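Alpha-galactosidase (Lactobacillus brevis, PDB 3MI6) probably cleaves terminal, non-reducing alpha-D-galactose residues off alpha-galactosides by hydrolysis, as a family 36 glycoside hydrolase. Local coordinates at residues Q691-N696 and L731-I737. Residues are numbered along the deposited sequence; the frame is centred on the assembly and turned at random.
Sequences QRYQIN and LFVVTAI
Q694 and T735 form the hydrogen-bonded pair at the middle of an antiparallel strand pairing: Q694 N reaches T735 O at 2.8 Å and T735 N returns to Q694 O at 2.9 Å. Y693–A736 and I695–V734 flank it as non-hydrogen-bonded pairs, and the N-to-C directions of the two short strand segments differ by 148°, antiparallel with a marked twist. I737 N to R692 O and N696 N to V733 O extend the backbone bonding both ways.

Past the latter bond the N696 amide continues the pairing. Its chi1 of -55° swings it toward the 731-733 backbone, where OD1 accepts from V733 N at 2.8 Å and ND2 donates to a lone pair of L731 O at 3.3 Å. The Q691 amide only supplements the other end: NE2 bonds R692 O at 3.0 Å, from the opposite face of that carbonyl to I737 N, and bonds I737 O weakly (N-H...O 121°).

Among apolar contacts, V734 CG1 meets Y693 CD1 obliquely, and I695 CG2 lies at the ring edge of F732, 4.0 Å from CD1. I737 CD1 packs at a slant against Q694 CG (3.5 Å) and CD.

Away from the predicted active-site residues, the contact joins neighbouring strands in the antiparallel sheet of the family 36 C-terminal domain: 728-736 runs between 692-695 and 663-670, 702-703 borders 692-695, and 712-714 touches I695 and F732.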
ATOM      1  N   GLN D 691      -6.464 -36.994 -13.132  1.00 36.78           N
ATOM      2  CA  GLN D 691      -5.481 -38.073 -13.065  1.00 36.91           C
ATOM      3  C   GLN D 691      -5.177 -38.395 -11.598  1.00 38.70           C
ATOM      4  O   GLN D 691      -5.155 -37.505 -10.745  1.00 39.13           O
ATOM      5  CB  GLN D 691      -4.197 -37.686 -13.810  1.00 37.49           C
ATOM      6  CG  GLN D 691      -2.979 -38.603 -13.563  1.00 35.80           C
ATOM      7  CD  GLN D 691      -3.049 -39.952 -14.287  1.00 36.57           C
ATOM      8  OE1 GLN D 691      -3.280 -40.013 -15.495  1.00 37.03           O
ATOM      9  NE2 GLN D 691      -2.818 -41.035 -13.548  1.00 32.74           N
ATOM     10  N   ARG D 692      -4.964 -39.667 -11.297  1.00 35.57           N
ATOM     11  CA  ARG D 692      -4.636 -40.048  -9.938  1.00 33.02           C
ATOM     12  C   ARG D 692      -3.128 -40.110  -9.751  1.00 35.17           C
ATOM     13  O   ARG D 692      -2.423 -40.656 -10.599  1.00 37.44           O
ATOM     14  CB  ARG D 692      -5.305 -41.369  -9.596  1.00 35.69           C
ATOM     15  CG  ARG D 692      -6.818 -41.259  -9.621  1.00 40.52           C
ATOM     16  CD  ARG D 692      -7.460 -42.552  -9.263  1.00 40.10           C
ATOM     17  NE  ARG D 692      -6.881 -43.610 -10.061  1.00 42.27           N
ATOM     18  CZ  ARG D 692      -6.954 -44.897  -9.751  1.00 48.85           C
ATOM     19  NH1 ARG D 692      -7.604 -45.283  -8.651  1.00 44.68           N
ATOM     20  NH2 ARG D 692      -6.372 -45.791 -10.548  1.00 47.22           N
ATOM     21  N   TYR D 693      -2.627 -39.536  -8.642  1.00 34.80           N
ATOM     22  CA  TYR D 693      -1.190 -39.471  -8.362  1.00 34.05           C
ATOM     23  C   TYR D 693      -0.854 -39.982  -6.973  1.00 34.27           C
ATOM     24  O   TYR D 693      -1.736 -40.134  -6.122  1.00 34.79           O
ATOM     25  CB  TYR D 693      -0.680 -38.038  -8.425  1.00 32.59           C
ATOM     26  CG  TYR D 693      -0.884 -37.279  -9.718  1.00 32.67           C
ATOM     27  CD1 TYR D 693       0.113 -37.234 -10.686  1.00 31.77           C
ATOM     28  CD2 TYR D 693      -2.039 -36.548  -9.942  1.00 31.99           C
ATOM     29  CE1 TYR D 693      -0.049 -36.516 -11.849  1.00 29.99           C
ATOM     30  CE2 TYR D 693      -2.210 -35.831 -11.106  1.00 33.69           C
ATOM     31  CZ  TYR D 693      -1.204 -35.808 -12.056  1.00 32.59           C
ATOM     32  OH  TYR D 693      -1.370 -35.093 -13.227  1.00 33.64           O
ATOM     33  N   GLN D 694       0.432 -40.237  -6.753  1.00 33.74           N
ATOM     34  CA  GLN D 694       0.961 -40.563  -5.426  1.00 34.03           C
ATOM     35  C   GLN D 694       2.191 -39.715  -5.181  1.00 37.31           C
ATOM     36  O   GLN D 694       2.915 -39.337  -6.127  1.00 36.84           O
ATOM     37  CB  GLN D 694       1.331 -42.045  -5.309  1.00 32.85           C
ATOM     38  CG  GLN D 694       0.144 -42.964  -5.476  1.00 39.46           C
ATOM     39  CD  GLN D 694       0.371 -44.391  -4.962  1.00 44.30           C
ATOM     40  OE1 GLN D 694       1.356 -45.058  -5.320  1.00 43.51           O
ATOM     41  NE2 GLN D 694      -0.564 -44.873  -4.130  1.00 42.16           N
ATOM     42  N   ILE D 695       2.427 -39.423  -3.911  1.00 34.01           N
ATOM     43  CA  ILE D 695       3.487 -38.530  -3.539  1.00 36.35           C
ATOM     44  C   ILE D 695       4.443 -39.050  -2.507  1.00 35.77           C
ATOM     45  O   ILE D 695       4.051 -39.379  -1.408  1.00 37.08           O
ATOM     46  CB  ILE D 695       2.917 -37.312  -2.817  1.00 37.01           C
ATOM     47  CG1 ILE D 695       1.906 -36.653  -3.745  1.00 30.88           C
ATOM     48  CG2 ILE D 695       4.073 -36.419  -2.360  1.00 33.87           C
ATOM     49  CD1 ILE D 695       1.180 -35.551  -3.122  1.00 33.60           C
ATOM     50  N   ASN D 696       5.652 -39.283  -2.970  1.00 39.68           N
ATOM     51  CA  ASN D 696       6.716 -39.852  -2.187  1.00 39.42           C
ATOM     52  C   ASN D 696       6.178 -41.156  -1.697  1.00 38.69           C
ATOM     53  O   ASN D 696       5.494 -41.817  -2.401  1.00 40.86           O
ATOM     54  CB  ASN D 696       7.110 -38.954  -1.031  1.00 40.58           C
ATOM     55  CG  ASN D 696       7.469 -37.571  -1.461  1.00 39.80           C
ATOM     56  OD1 ASN D 696       7.958 -37.364  -2.512  1.00 39.02           O
ATOM     57  ND2 ASN D 696       7.227 -36.629  -0.629  1.00 37.79           N
ATOM     58  N   LEU D 731      10.854 -31.943  -0.315  1.00 29.43           N
ATOM     59  CA  LEU D 731      10.789 -32.380  -1.695  1.00 28.39           C
ATOM     60  C   LEU D 731       9.582 -33.290  -1.880  1.00 32.54           C
ATOM     61  O   LEU D 731       9.237 -34.061  -0.990  1.00 37.57           O
ATOM     62  CB  LEU D 731      12.042 -33.171  -2.015  1.00 31.12           C
ATOM     63  CG  LEU D 731      12.864 -32.888  -3.265  1.00 34.43           C
ATOM     64  CD1 LEU D 731      13.230 -31.412  -3.397  1.00 31.76           C
ATOM     65  CD2 LEU D 731      14.101 -33.752  -3.184  1.00 35.04           C
ATOM     66  N   PHE D 732       8.957 -33.207  -3.048  1.00 32.31           N
ATOM     67  CA  PHE D 732       7.742 -33.935  -3.350  1.00 30.26           C
ATOM     68  C   PHE D 732       7.807 -34.559  -4.751  1.00 34.52           C
ATOM     69  O   PHE D 732       7.573 -33.875  -5.752  1.00 34.56           O
ATOM     70  CB  PHE D 732       6.563 -32.976  -3.306  1.00 29.79           C
ATOM     71  CG  PHE D 732       6.351 -32.340  -1.969  1.00 32.46           C
ATOM     72  CD1 PHE D 732       5.704 -33.025  -0.952  1.00 32.47           C
ATOM     73  CD2 PHE D 732       6.767 -31.040  -1.728  1.00 31.60           C
ATOM     74  CE1 PHE D 732       5.498 -32.428   0.277  1.00 31.46           C
ATOM     75  CE2 PHE D 732       6.553 -30.444  -0.488  1.00 31.28           C
ATOM     76  CZ  PHE D 732       5.930 -31.136   0.507  1.00 28.28           C
ATOM     77  N   VAL D 733       8.119 -35.850  -4.823  1.00 32.66           N
ATOM     78  CA  VAL D 733       8.117 -36.578  -6.088  1.00 32.43           C
ATOM     79  C   VAL D 733       6.717 -37.103  -6.419  1.00 34.25           C
ATOM     80  O   VAL D 733       6.164 -37.940  -5.695  1.00 34.59           O
ATOM     81  CB  VAL D 733       9.079 -37.766  -6.027  1.00 32.40           C
ATOM     82  CG1 VAL D 733       9.110 -38.493  -7.351  1.00 30.35           C
ATOM     83  CG2 VAL D 733      10.467 -37.302  -5.617  1.00 33.65           C
ATOM     84  N   VAL D 734       6.150 -36.616  -7.514  1.00 32.73           N
ATOM     85  CA  VAL D 734       4.773 -36.937  -7.871  1.00 32.84           C
ATOM     86  C   VAL D 734       4.712 -37.929  -9.016  1.00 34.75           C
ATOM     87  O   VAL D 734       5.184 -37.650 -10.107  1.00 39.00           O
ATOM     88  CB  VAL D 734       3.996 -35.676  -8.272  1.00 33.08           C
ATOM     89  CG1 VAL D 734       2.573 -36.028  -8.651  1.00 32.28           C
ATOM     90  CG2 VAL D 734       4.012 -34.666  -7.144  1.00 32.47           C
ATOM     91  N   THR D 735       4.135 -39.095  -8.758  1.00 37.27           N
ATOM     92  CA  THR D 735       4.015 -40.137  -9.773  1.00 38.12           C
ATOM     93  C   THR D 735       2.556 -40.394 -10.107  1.00 35.71           C
ATOM     94  O   THR D 735       1.728 -40.577  -9.213  1.00 34.37           O
ATOM     95  CB  THR D 735       4.598 -41.493  -9.295  1.00 39.70           C
ATOM     96  OG1 THR D 735       5.971 -41.340  -8.932  1.00 41.68           O
ATOM     97  CG2 THR D 735       4.485 -42.551 -10.396  1.00 39.15           C
ATOM     98  N   ALA D 736       2.255 -40.436 -11.398  1.00 34.80           N
ATOM     99  CA  ALA D 736       0.932 -40.846 -11.850  1.00 37.35           C
ATOM    100  C   ALA D 736       0.682 -42.351 -11.640  1.00 38.73           C
ATOM    101  O   ALA D 736       1.540 -43.201 -11.933  1.00 37.44           O
ATOM    102  CB  ALA D 736       0.721 -40.454 -13.318  1.00 35.39           C
ATOM    103  N   ILE D 737      -0.492 -42.666 -11.108  1.00 36.42           N
ATOM    104  CA  ILE D 737      -0.956 -44.039 -11.060  1.00 38.80           C
ATOM    105  C   ILE D 737      -1.618 -44.374 -12.399  1.00 40.99           C
ATOM    106  O   ILE D 737      -2.643 -43.786 -12.769  1.00 40.26           O
ATOM    107  CB  ILE D 737      -1.948 -44.286  -9.883  1.00 39.59           C
ATOM    108  CG1 ILE D 737      -1.225 -44.195  -8.542  1.00 40.04           C
ATOM    109  CG2 ILE D 737      -2.590 -45.671  -9.978  1.00 38.80           C
ATOM    110  CD1 ILE D 737      -1.870 -45.049  -7.439  1.00 42.00           C
TER